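Local structure of inactive Zymogen C11 Protease (Parabacteroides distasonis, 6MZO) at residues Ile264-Pro270 / Val312-Pro316; His154-Phe160 / Gly176-Ile182; Met141-Asp145 / Trp346-Leu350. The protein is a clostripain-like cysteine protease of peptidase family C11, captured as an inactive zymogen that is probably activated by proteolytic cleavage. One frame throughout, in Å; residues are numbered along the deposited sequence.

Contact 1 of 3, residues Ile264-Pro270 / Val312-Pro316; sequences IMEYLTP and VYAYP
An aromatic cluster of Tyr267, Tyr313 and Tyr315 fastens loop 264-270 to the end of a small antiparallel hairpin, in which strand 310-313 pairs with strand 321-324. It illustrates how a loop without regular structure can be held by rings set at different angles. Tyr267 is the link between the other two rings; Tyr313 supplies the polar anchor. The Tyr313 hydroxyl OH donates to Met265 O at 2.7 Å; the carbonyl oxygen lies in the ring plane of the tyrosine, whereas the hydroxyl stands well above the carbonyl plane. Over one face of the same ring sits Tyr267 CB, 3.7 Å from the centroid and close to the ring normal, a CH-pi contact. The Tyr267 ring then presents its edge to the Tyr313 face with the planes at 63°, a T-shaped pair. With CG anti to the backbone N (chi1 -161°), the Tyr267 ring also reaches along to Tyr315, where CE2 lies 3.7 Å from Tyr315 CD2 in an oblique meeting of the two rings. The loop is shaped from within as well: Leu268 N donates to Glu266 OE2 at 3.0 Å, while Glu266 OE1 takes the backbone N of Ala274. Tyr164, from the loop beyond strand 155-162, bonds through its hydroxyl to Tyr267 N and touches Tyr313. One water joins the two backbones, donating to Tyr267 O and accepting from Tyr315 N at 3.0 Å. The Tyr315 ring is sandwiched between two prolines. Pro316, which follows a cis peptide bond, lays its CB over the centre of one face; Pro270 crosses the opposite face at about a right angle, its CD 3.6 Å from Tyr315 CZ and its CG 3.4 Å from Tyr315 OH.

Contact 2 of 3, residues His154-Phe160 / Gly176-Ile182; sequences HFDFILF and GCADYII
His154 and Asp179 join the N-terminal ends of a parallel strand pair with a histidine-carboxylate hydrogen bond: His154 NE2 donates to Asp179 OD1 at 2.6 Å. The oxygen lies in the imidazole plane, yet the histidine comes from above the carboxylate plane and the bond is bent, to 141° at the hydrogen. The His154 side chain runs out extended from its backbone N (chi1 -166°), which carries the imidazole to the partner segment, where Cys177 O lies over one of its faces. Beside this pair the Asp156 and Asp179 carboxylates run side by side, OD1 of Asp156 3.9 Å from OD2 of Asp179. Their mutual repulsion is probably eased by His154 and by Arg13, which forms a salt bridge with Asp156 OD2. The backbone ladder is interrupted here: Phe155 N meets Cys177 O almost straight, but past the corner at Asp156 and Asp179 the bond from Tyr180 N to Asp156 O is weak. Regular parallel pairing resumes with Ile158 N to Tyr180 O and continues to Phe160 N and Ile182 O at 2.9 Å. On one face Ile158 CD1 fits against Ala178 CB at 3.8 Å, and Phe160 is fixed by Ile158 CG2 over its ring centre and Ile181 CG2 at its edge. The strands belong to a beta-alpha-beta unit whose crossover is helix 168-173. Strand 109-115 flanks 155-162 on its other side, Phe174 meets Phe160 edge-to-face, and helices 195-203 and 209-220 pack on the face carrying Phe157, Leu159, Tyr180 and Ile182.

Contact 3 of 3, residues Met141-Asp145 / Trp346-Leu350; sequences MEIND and WYKDL
Leu350 ends a type I beta turn begun at Tyr347, stands at the N-cap position of helix 351-357, and has its CA 6.8 Å from the CA of Asn144 in the first turn of helix 143-150. The turn is closed by Leu350 N to Tyr347 O at 3.0 Å. From the helix start, Asn144 ND2 donates to Asp349 O at 3.0 Å with an angle of 158° at the hydrogen. The acceptor lies near the plane of the amide, but the amide nitrogen approaches from above the carbonyl plane. The other end of the same amide, OD1, rests on the Leu350 methyl CD2. The same methyl carries the apolar half of the contact. Ile143 CG2 is packed against it at 3.3 Å, tighter than usual for two carbons, and the two side chains cross at about a right angle. The Ile143 rotamer (chi1 167°) puts CG2 between N and the carbonyl carbon, turned on Leu350. The indole of Trp346 adds a looser touch, CZ2 lying 4.3 Å from Ile143 CG2. Trp120 touches both Ile143 and Trp346, while Val170 and Ala173 of helix 168-173 also meet Ile143. An alanine in place of Asn144 would remove the amide and is likely to leave Asp349 O without this donor and the Leu350 methyl less enclosed. The chemistry thus divides the work: a single neutral hydrogen bond sets the turn against the helix start, and the close methyl contact of Leu350 CD2 with Ile143 CG2 adds apolar packing beside it.

In the fold
Contacts 2 and 3 are neighbours, with centres about 18 Å apart; they touch where Phe160 CD1 meets Met141 SD at 4.2 Å, and helix 143-150 is followed in the chain by strand 155-162. Contact 1 lies farther away, its centre about 21 Å from that of contact 3 and about 27 Å from that of contact 2, and it touches neither. In clan CD peptidases the catalytic histidine and cysteine usually follow adjacent strands of the central sheet, here probably 109-115 and 155-162. Contact 2 would then build the base of the cysteine-bearing strand, while Tyr164, beyond its far end, reaches contact 1. Contact 3 joins the C-terminal helices 341-347 and 351-357 to the start of helix 143-150.

Contact 1 of 3, residues Ile264-Pro270 / Val312-Pro316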
loop_
_atom_site.group_PDB
_atom_site.type_symbol
_atom_site.label_atom_id
_atom_site.label_comp_id
_atom_site.label_asym_id
_atom_site.label_seq_id
_atom_site.Cartn_x
_atom_site.Cartn_y
_atom_site.Cartn_z
ATOM N N ILE A 264 -12.775 -13.887 -1.636
ATOM C CA ILE A 264 -12.812 -12.581 -0.942
ATOM C C ILE A 264 -11.406 -12.009 -0.710
ATOM O O ILE A 264 -10.498 -12.779 -0.368
ATOM C CB ILE A 264 -13.517 -12.732 0.424
ATOM C CG1 ILE A 264 -14.969 -12.945 0.198
ATOM C CG2 ILE A 264 -13.333 -11.453 1.315
ATOM C CD1 ILE A 264 -15.629 -13.485 1.461
ATOM N N MET A 265 -11.238 -10.691 -0.861
ATOM C CA MET A 265 -9.985 -10.044 -0.399
ATOM C C MET A 265 -10.304 -9.078 0.719
ATOM O O MET A 265 -9.556 -9.026 1.699
ATOM C CB MET A 265 -9.269 -9.321 -1.576
ATOM C CG MET A 265 -8.592 -10.365 -2.483
ATOM S SD MET A 265 -7.002 -10.974 -1.762
ATOM C CE MET A 265 -7.159 -12.760 -1.912
ATOM N N GLU A 266 -11.391 -8.326 0.582
ATOM C CA GLU A 266 -11.790 -7.363 1.602
ATOM C C GLU A 266 -12.924 -7.913 2.461
ATOM O O GLU A 266 -13.862 -8.525 1.949
ATOM C CB GLU A 266 -12.213 -6.043 0.955
ATOM C CG GLU A 266 -12.735 -5.008 1.939
ATOM C CD GLU A 266 -14.230 -4.789 1.815
ATOM O OE1 GLU A 266 -14.721 -4.654 0.674
ATOM O OE2 GLU A 266 -14.915 -4.752 2.859
ATOM N N TYR A 267 -12.833 -7.692 3.768
ATOM C CA TYR A 267 -13.851 -8.168 4.696
ATOM C C TYR A 267 -14.049 -7.200 5.859
ATOM O O TYR A 267 -13.689 -7.501 6.996
ATOM C CB TYR A 267 -13.487 -9.557 5.225
ATOM C CG TYR A 267 -14.658 -10.317 5.808
ATOM C CD1 TYR A 267 -15.615 -10.894 4.983
ATOM C CD2 TYR A 267 -14.805 -10.458 7.181
ATOM C CE1 TYR A 267 -16.687 -11.589 5.511
ATOM C CE2 TYR A 267 -15.874 -11.151 7.718
ATOM C CZ TYR A 267 -16.811 -11.714 6.878
ATOM O OH TYR A 267 -17.876 -12.406 7.408
ATOM N N LEU A 268 -14.623 -6.039 5.564
ATOM C CA LEU A 268 -14.873 -5.027 6.584
ATOM C C LEU A 268 -16.290 -5.156 7.131
ATOM O O LEU A 268 -16.585 -4.697 8.235
ATOM C CB LEU A 268 -14.653 -3.624 6.015
ATOM C CG LEU A 268 -13.247 -3.316 5.496
ATOM C CD1 LEU A 268 -13.292 -2.228 4.434
ATOM C CD2 LEU A 268 -12.328 -2.919 6.639
ATOM N N THR A 269 -17.162 -5.783 6.349
ATOM C CA THR A 269 -18.552 -5.982 6.743
ATOM C C THR A 269 -18.959 -7.405 6.359
ATOM O O THR A 269 -18.316 -8.052 5.504
ATOM C CB THR A 269 -19.490 -4.962 6.046
ATOM O OG1 THR A 269 -19.459 -5.158 4.624
ATOM C CG2 THR A 269 -19.071 -3.545 6.345
ATOM N N PRO A 270 -19.984 -7.915 7.008
ATOM C CA PRO A 270 -20.363 -9.299 6.756
ATOM C C PRO A 270 -21.241 -9.528 5.530
ATOM O O PRO A 270 -21.295 -10.657 5.104
ATOM C CB PRO A 270 -21.125 -9.665 8.026
ATOM C CG PRO A 270 -21.723 -8.363 8.491
ATOM C CD PRO A 270 -20.606 -7.386 8.238
ATOM N N VAL A 312 -6.127 -12.450 7.717
ATOM C CA VAL A 312 -6.717 -11.966 8.951
ATOM C C VAL A 312 -7.465 -10.627 8.779
ATOM O O VAL A 312 -7.073 -9.757 7.995
ATOM C CB VAL A 312 -5.656 -11.820 10.051
ATOM C CG1 VAL A 312 -4.659 -10.724 9.707
ATOM C CG2 VAL A 312 -6.364 -11.638 11.391
ATOM N N TYR A 313 -8.593 -10.491 9.480
ATOM C CA TYR A 313 -9.439 -9.293 9.374
ATOM C C TYR A 313 -9.821 -8.772 10.747
ATOM O O TYR A 313 -10.011 -9.550 11.701
ATOM C CB TYR A 313 -10.730 -9.569 8.564
ATOM C CG TYR A 313 -10.379 -10.010 7.165
ATOM C CD1 TYR A 313 -10.152 -9.065 6.173
ATOM C CD2 TYR A 313 -10.208 -11.376 6.866
ATOM C CE1 TYR A 313 -9.799 -9.434 4.886
ATOM C CE2 TYR A 313 -9.813 -11.767 5.576
ATOM C CZ TYR A 313 -9.599 -10.793 4.605
ATOM O OH TYR A 313 -9.228 -11.198 3.323
ATOM N N ALA A 314 -10.009 -7.457 10.840
ATOM C CA ALA A 314 -10.416 -6.857 12.123
ATOM C C ALA A 314 -11.864 -7.178 12.484
ATOM O O ALA A 314 -12.215 -7.348 13.662
ATOM C CB ALA A 314 -10.220 -5.369 12.087
ATOM N N TYR A 315 -12.719 -7.241 11.478
ATOM C CA TYR A 315 -14.117 -7.529 11.736
ATOM C C TYR A 315 -14.298 -8.997 12.074
ATOM O O TYR A 315 -13.835 -9.836 11.333
ATOM C CB TYR A 315 -14.986 -7.180 10.519
ATOM C CG TYR A 315 -16.430 -7.584 10.767
ATOM C CD1 TYR A 315 -17.279 -6.747 11.447
ATOM C CD2 TYR A 315 -16.910 -8.824 10.344
ATOM C CE1 TYR A 315 -18.588 -7.120 11.708
ATOM C CE2 TYR A 315 -18.221 -9.211 10.603
ATOM C CZ TYR A 315 -19.049 -8.350 11.282
ATOM O OH TYR A 315 -20.352 -8.726 11.554
ATOM N N PRO A 316 -15.052 -9.321 13.140
ATOM C CA PRO A 316 -15.725 -8.417 14.079
ATOM C C PRO A 316 -14.905 -8.181 15.317
ATOM O O PRO A 316 -14.304 -9.124 15.828
ATOM C CB PRO A 316 -17.045 -9.158 14.405
ATOM C CG PRO A 316 -16.720 -10.608 14.304
ATOM C CD PRO A 316 -15.527 -10.709 13.280
HETATM O O HOH W 1 -12.137 -6.137 8.707
#

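Contact 2 of 3, residues His154-Phe160 / Gly176-Ile182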
loop_
_atom_site.group_PDB
_atom_site.type_symbol
_atom_site.label_atom_id
_atom_site.label_comp_id
_atom_site.label_asym_id
_atom_site.label_seq_id
_atom_site.Cartn_x
_atom_site.Cartn_y
_atom_site.Cartn_z
ATOM N N HIS A 154 9.410 11.286 -7.893
ATOM C CA HIS A 154 9.682 9.955 -8.347
ATOM C C HIS A 154 10.383 9.158 -7.274
ATOM O O HIS A 154 11.523 9.462 -6.883
ATOM C CB HIS A 154 10.538 9.894 -9.603
ATOM C CG HIS A 154 10.498 8.530 -10.212
ATOM N ND1 HIS A 154 9.466 8.121 -11.036
ATOM C CD2 HIS A 154 11.276 7.441 -10.011
ATOM C CE1 HIS A 154 9.649 6.852 -11.362
ATOM N NE2 HIS A 154 10.750 6.426 -10.768
ATOM N N PHE A 155 9.693 8.125 -6.818
ATOM C CA PHE A 155 10.280 7.300 -5.786
ATOM C C PHE A 155 10.739 5.986 -6.341
ATOM O O PHE A 155 10.128 5.465 -7.252
ATOM C CB PHE A 155 9.209 6.981 -4.711
ATOM C CG PHE A 155 8.735 8.202 -4.012
ATOM C CD1 PHE A 155 9.529 8.777 -3.051
ATOM C CD2 PHE A 155 7.507 8.764 -4.327
ATOM C CE1 PHE A 155 9.136 9.962 -2.375
ATOM C CE2 PHE A 155 7.108 9.909 -3.667
ATOM C CZ PHE A 155 7.927 10.514 -2.696
ATOM N N ASP A 156 11.795 5.431 -5.785
ATOM C CA ASP A 156 12.158 4.054 -6.218
ATOM C C ASP A 156 11.101 3.077 -5.753
ATOM O O ASP A 156 10.861 2.048 -6.444
ATOM C CB ASP A 156 13.524 3.653 -5.631
ATOM C CG ASP A 156 14.685 4.331 -6.347
ATOM O OD1 ASP A 156 14.488 5.225 -7.186
ATOM O OD2 ASP A 156 15.846 3.959 -6.110
ATOM N N PHE A 157 10.538 3.290 -4.565
ATOM C CA PHE A 157 9.415 2.477 -4.122
ATOM C C PHE A 157 8.466 3.276 -3.249
ATOM O O PHE A 157 8.873 4.282 -2.619
ATOM C CB PHE A 157 9.896 1.234 -3.317
ATOM C CG PHE A 157 10.578 1.580 -1.982
ATOM C CD1 PHE A 157 9.870 1.743 -0.812
ATOM C CD2 PHE A 157 11.983 1.773 -1.895
ATOM C CE1 PHE A 157 10.470 2.080 0.391
ATOM C CE2 PHE A 157 12.582 2.123 -0.642
ATOM C CZ PHE A 157 11.852 2.271 0.483
ATOM N N ILE A 158 7.184 2.839 -3.248
ATOM C CA ILE A 158 6.298 3.290 -2.170
ATOM C C ILE A 158 5.857 2.028 -1.474
ATOM O O ILE A 158 5.392 1.071 -2.151
ATOM C CB ILE A 158 5.039 4.081 -2.653
ATOM C CG1 ILE A 158 5.452 5.383 -3.361
ATOM C CG2 ILE A 158 4.113 4.330 -1.451
ATOM C CD1 ILE A 158 4.258 6.068 -4.183
ATOM N N LEU A 159 6.056 1.997 -0.156
ATOM C CA LEU A 159 5.616 0.865 0.685
ATOM C C LEU A 159 4.360 1.322 1.408
ATOM O O LEU A 159 4.407 2.257 2.204
ATOM C CB LEU A 159 6.733 0.501 1.660
ATOM C CG LEU A 159 6.555 -0.740 2.551
ATOM C CD1 LEU A 159 7.873 -0.982 3.350
ATOM C CD2 LEU A 159 5.468 -0.618 3.559
ATOM N N PHE A 160 3.230 0.680 1.066
ATOM C CA PHE A 160 1.969 1.030 1.763
ATOM C C PHE A 160 1.790 0.122 2.960
ATOM O O PHE A 160 1.430 -1.056 2.802
ATOM C CB PHE A 160 0.784 0.871 0.801
ATOM C CG PHE A 160 0.705 1.926 -0.270
ATOM C CD1 PHE A 160 0.350 3.231 0.057
ATOM C CD2 PHE A 160 0.941 1.588 -1.608
ATOM C CE1 PHE A 160 0.250 4.194 -0.917
ATOM C CE2 PHE A 160 0.821 2.593 -2.614
ATOM C CZ PHE A 160 0.473 3.868 -2.234
ATOM N N GLY A 176 3.136 6.158 -12.231
ATOM C CA GLY A 176 4.006 7.227 -12.694
ATOM C C GLY A 176 4.938 7.812 -11.655
ATOM O O GLY A 176 5.941 8.474 -12.075
ATOM N N CYS A 177 4.691 7.604 -10.350
ATOM C CA CYS A 177 5.553 8.255 -9.371
ATOM C C CYS A 177 6.387 7.297 -8.524
ATOM O O CYS A 177 7.110 7.745 -7.620
ATOM C CB CYS A 177 4.744 9.158 -8.460
ATOM S SG CYS A 177 3.622 8.203 -7.469
ATOM N N ALA A 178 6.333 6.025 -8.845
ATOM C CA ALA A 178 7.100 5.027 -8.140
ATOM C C ALA A 178 7.480 3.874 -9.026
ATOM O O ALA A 178 6.695 3.386 -9.739
ATOM C CB ALA A 178 6.326 4.517 -6.957
ATOM N N ASP A 179 8.714 3.425 -8.943
ATOM C CA ASP A 179 9.107 2.314 -9.760
ATOM C C ASP A 179 8.473 0.996 -9.336
ATOM O O ASP A 179 8.194 0.175 -10.142
ATOM C CB ASP A 179 10.619 2.173 -9.813
ATOM C CG ASP A 179 11.290 3.341 -10.496
ATOM O OD1 ASP A 179 10.734 3.919 -11.404
ATOM O OD2 ASP A 179 12.378 3.678 -10.091
ATOM N N TYR A 180 8.288 0.834 -8.033
ATOM C CA TYR A 180 7.701 -0.346 -7.442
ATOM C C TYR A 180 6.724 0.054 -6.345
ATOM O O TYR A 180 6.933 1.009 -5.685
ATOM C CB TYR A 180 8.789 -1.234 -6.805
ATOM C CG TYR A 180 9.700 -1.809 -7.826
ATOM C CD1 TYR A 180 9.373 -2.940 -8.481
ATOM C CD2 TYR A 180 10.845 -1.174 -8.172
ATOM C CE1 TYR A 180 10.185 -3.445 -9.461
ATOM C CE2 TYR A 180 11.664 -1.661 -9.151
ATOM C CZ TYR A 180 11.328 -2.794 -9.798
ATOM O OH TYR A 180 12.144 -3.273 -10.774
ATOM N N ILE A 181 5.687 -0.744 -6.180
ATOM C CA ILE A 181 4.715 -0.544 -5.139
ATOM C C ILE A 181 4.689 -1.825 -4.307
ATOM O O ILE A 181 4.573 -2.860 -4.824
ATOM C CB ILE A 181 3.297 -0.328 -5.701
ATOM C CG1 ILE A 181 3.236 0.884 -6.608
ATOM C CG2 ILE A 181 2.304 -0.158 -4.594
ATOM C CD1 ILE A 181 3.523 2.146 -5.898
ATOM N N ILE A 182 4.769 -1.688 -3.002
ATOM C CA ILE A 182 4.756 -2.808 -2.087
ATOM C C ILE A 182 3.534 -2.689 -1.197
ATOM O O ILE A 182 3.340 -1.664 -0.641
ATOM C CB ILE A 182 6.012 -2.805 -1.189
ATOM C CG1 ILE A 182 7.263 -2.778 -2.035
ATOM C CG2 ILE A 182 6.062 -4.032 -0.314
ATOM C CD1 ILE A 182 8.520 -2.535 -1.261
#

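Contact 3 of 3, residues Met141-Asp145 / Trp346-Leu350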
loop_
_atom_site.group_PDB
_atom_site.type_symbol
_atom_site.label_atom_id
_atom_site.label_comp_id
_atom_site.label_asym_id
_atom_site.label_seq_id
_atom_site.Cartn_x
_atom_site.Cartn_y
_atom_site.Cartn_z
ATOM N N MET A 141 -5.836 8.425 2.447
ATOM C CA MET A 141 -5.329 7.518 1.425
ATOM C C MET A 141 -6.326 7.294 0.301
ATOM O O MET A 141 -6.165 6.361 -0.488
ATOM C CB MET A 141 -4.890 6.188 2.046
ATOM C CG MET A 141 -3.478 6.311 2.593
ATOM S SD MET A 141 -2.694 4.747 2.470
ATOM C CE MET A 141 -1.238 5.067 3.451
ATOM N N GLU A 142 -7.311 8.188 0.226
ATOM C CA GLU A 142 -8.158 8.363 -0.959
ATOM C C GLU A 142 -7.307 8.422 -2.217
ATOM O O GLU A 142 -6.459 9.303 -2.388
ATOM C CB GLU A 142 -9.005 9.639 -0.850
ATOM N N ILE A 143 -7.559 7.479 -3.099
ATOM C CA ILE A 143 -6.627 7.201 -4.166
ATOM C C ILE A 143 -6.417 8.414 -5.127
ATOM O O ILE A 143 -5.269 8.822 -5.366
ATOM C CB ILE A 143 -7.103 5.899 -4.860
ATOM C CG1 ILE A 143 -6.384 5.672 -6.179
ATOM C CG2 ILE A 143 -8.648 5.882 -4.973
ATOM C CD1 ILE A 143 -6.710 4.267 -6.815
ATOM N N ASN A 144 -7.493 9.095 -5.583
ATOM C CA ASN A 144 -7.216 10.168 -6.555
ATOM C C ASN A 144 -6.403 11.354 -5.989
ATOM O O ASN A 144 -5.512 11.860 -6.684
ATOM C CB ASN A 144 -8.484 10.703 -7.179
ATOM C CG ASN A 144 -9.129 9.734 -8.165
ATOM O OD1 ASN A 144 -8.728 8.606 -8.296
ATOM N ND2 ASN A 144 -10.194 10.178 -8.816
ATOM N N ASP A 145 -6.702 11.795 -4.760
ATOM C CA ASP A 145 -5.995 12.957 -4.207
ATOM C C ASP A 145 -4.566 12.573 -3.897
ATOM O O ASP A 145 -3.631 13.343 -4.194
ATOM C CB ASP A 145 -6.659 13.475 -2.944
ATOM C CG ASP A 145 -7.958 14.162 -3.233
ATOM O OD1 ASP A 145 -8.143 14.591 -4.399
ATOM O OD2 ASP A 145 -8.789 14.261 -2.301
ATOM N N TRP A 346 -19.005 6.059 -7.535
ATOM C CA TRP A 346 -17.712 6.526 -7.036
ATOM C C TRP A 346 -16.549 5.959 -7.853
ATOM O O TRP A 346 -15.606 6.667 -8.198
ATOM C CB TRP A 346 -17.553 6.127 -5.557
ATOM C CG TRP A 346 -16.232 6.392 -5.002
ATOM C CD1 TRP A 346 -15.781 7.580 -4.476
ATOM C CD2 TRP A 346 -15.173 5.476 -4.889
ATOM N NE1 TRP A 346 -14.482 7.449 -4.067
ATOM C CE2 TRP A 346 -14.085 6.160 -4.299
ATOM C CE3 TRP A 346 -15.020 4.123 -5.231
ATOM C CZ2 TRP A 346 -12.860 5.534 -4.044
ATOM C CZ3 TRP A 346 -13.772 3.508 -4.979
ATOM C CH2 TRP A 346 -12.728 4.229 -4.395
ATOM N N TYR A 347 -16.642 4.683 -8.166
ATOM C CA TYR A 347 -15.593 4.008 -8.877
ATOM C C TYR A 347 -15.291 4.638 -10.213
ATOM O O TYR A 347 -14.172 4.530 -10.692
ATOM C CB TYR A 347 -15.989 2.555 -9.087
ATOM C CG TYR A 347 -14.866 1.634 -9.467
ATOM C CD1 TYR A 347 -13.792 1.346 -8.586
ATOM C CD2 TYR A 347 -14.899 1.036 -10.706
ATOM C CE1 TYR A 347 -12.799 0.414 -8.952
ATOM C CE2 TYR A 347 -13.923 0.130 -11.101
ATOM C CZ TYR A 347 -12.871 -0.155 -10.225
ATOM O OH TYR A 347 -11.961 -1.054 -10.655
ATOM N N LYS A 348 -16.303 5.280 -10.814
ATOM C CA LYS A 348 -16.173 5.828 -12.171
ATOM C C LYS A 348 -15.185 6.992 -12.277
ATOM O O LYS A 348 -14.724 7.321 -13.374
ATOM C CB LYS A 348 -17.546 6.223 -12.713
ATOM C CG LYS A 348 -18.417 4.953 -12.951
ATOM C CD LYS A 348 -19.820 5.301 -13.483
ATOM C CE LYS A 348 -20.545 4.025 -13.853
ATOM N NZ LYS A 348 -22.012 4.238 -14.043
ATOM N N ASP A 349 -14.771 7.535 -11.143
ATOM C CA ASP A 349 -13.799 8.601 -11.203
ATOM C C ASP A 349 -12.379 8.077 -11.128
ATOM O O ASP A 349 -11.454 8.880 -11.236
ATOM C CB ASP A 349 -14.020 9.586 -10.083
ATOM C CG ASP A 349 -15.307 10.381 -10.259
ATOM O OD1 ASP A 349 -15.605 10.764 -11.410
ATOM O OD2 ASP A 349 -16.004 10.579 -9.246
ATOM N N LEU A 350 -12.173 6.773 -10.886
ATOM C CA LEU A 350 -10.767 6.269 -10.837
ATOM C C LEU A 350 -10.117 6.136 -12.221
ATOM O O LEU A 350 -10.766 5.757 -13.197
ATOM C CB LEU A 350 -10.735 4.897 -10.172
ATOM C CG LEU A 350 -11.088 4.936 -8.695
ATOM C CD1 LEU A 350 -11.052 3.526 -8.190
ATOM C CD2 LEU A 350 -10.083 5.782 -7.962
#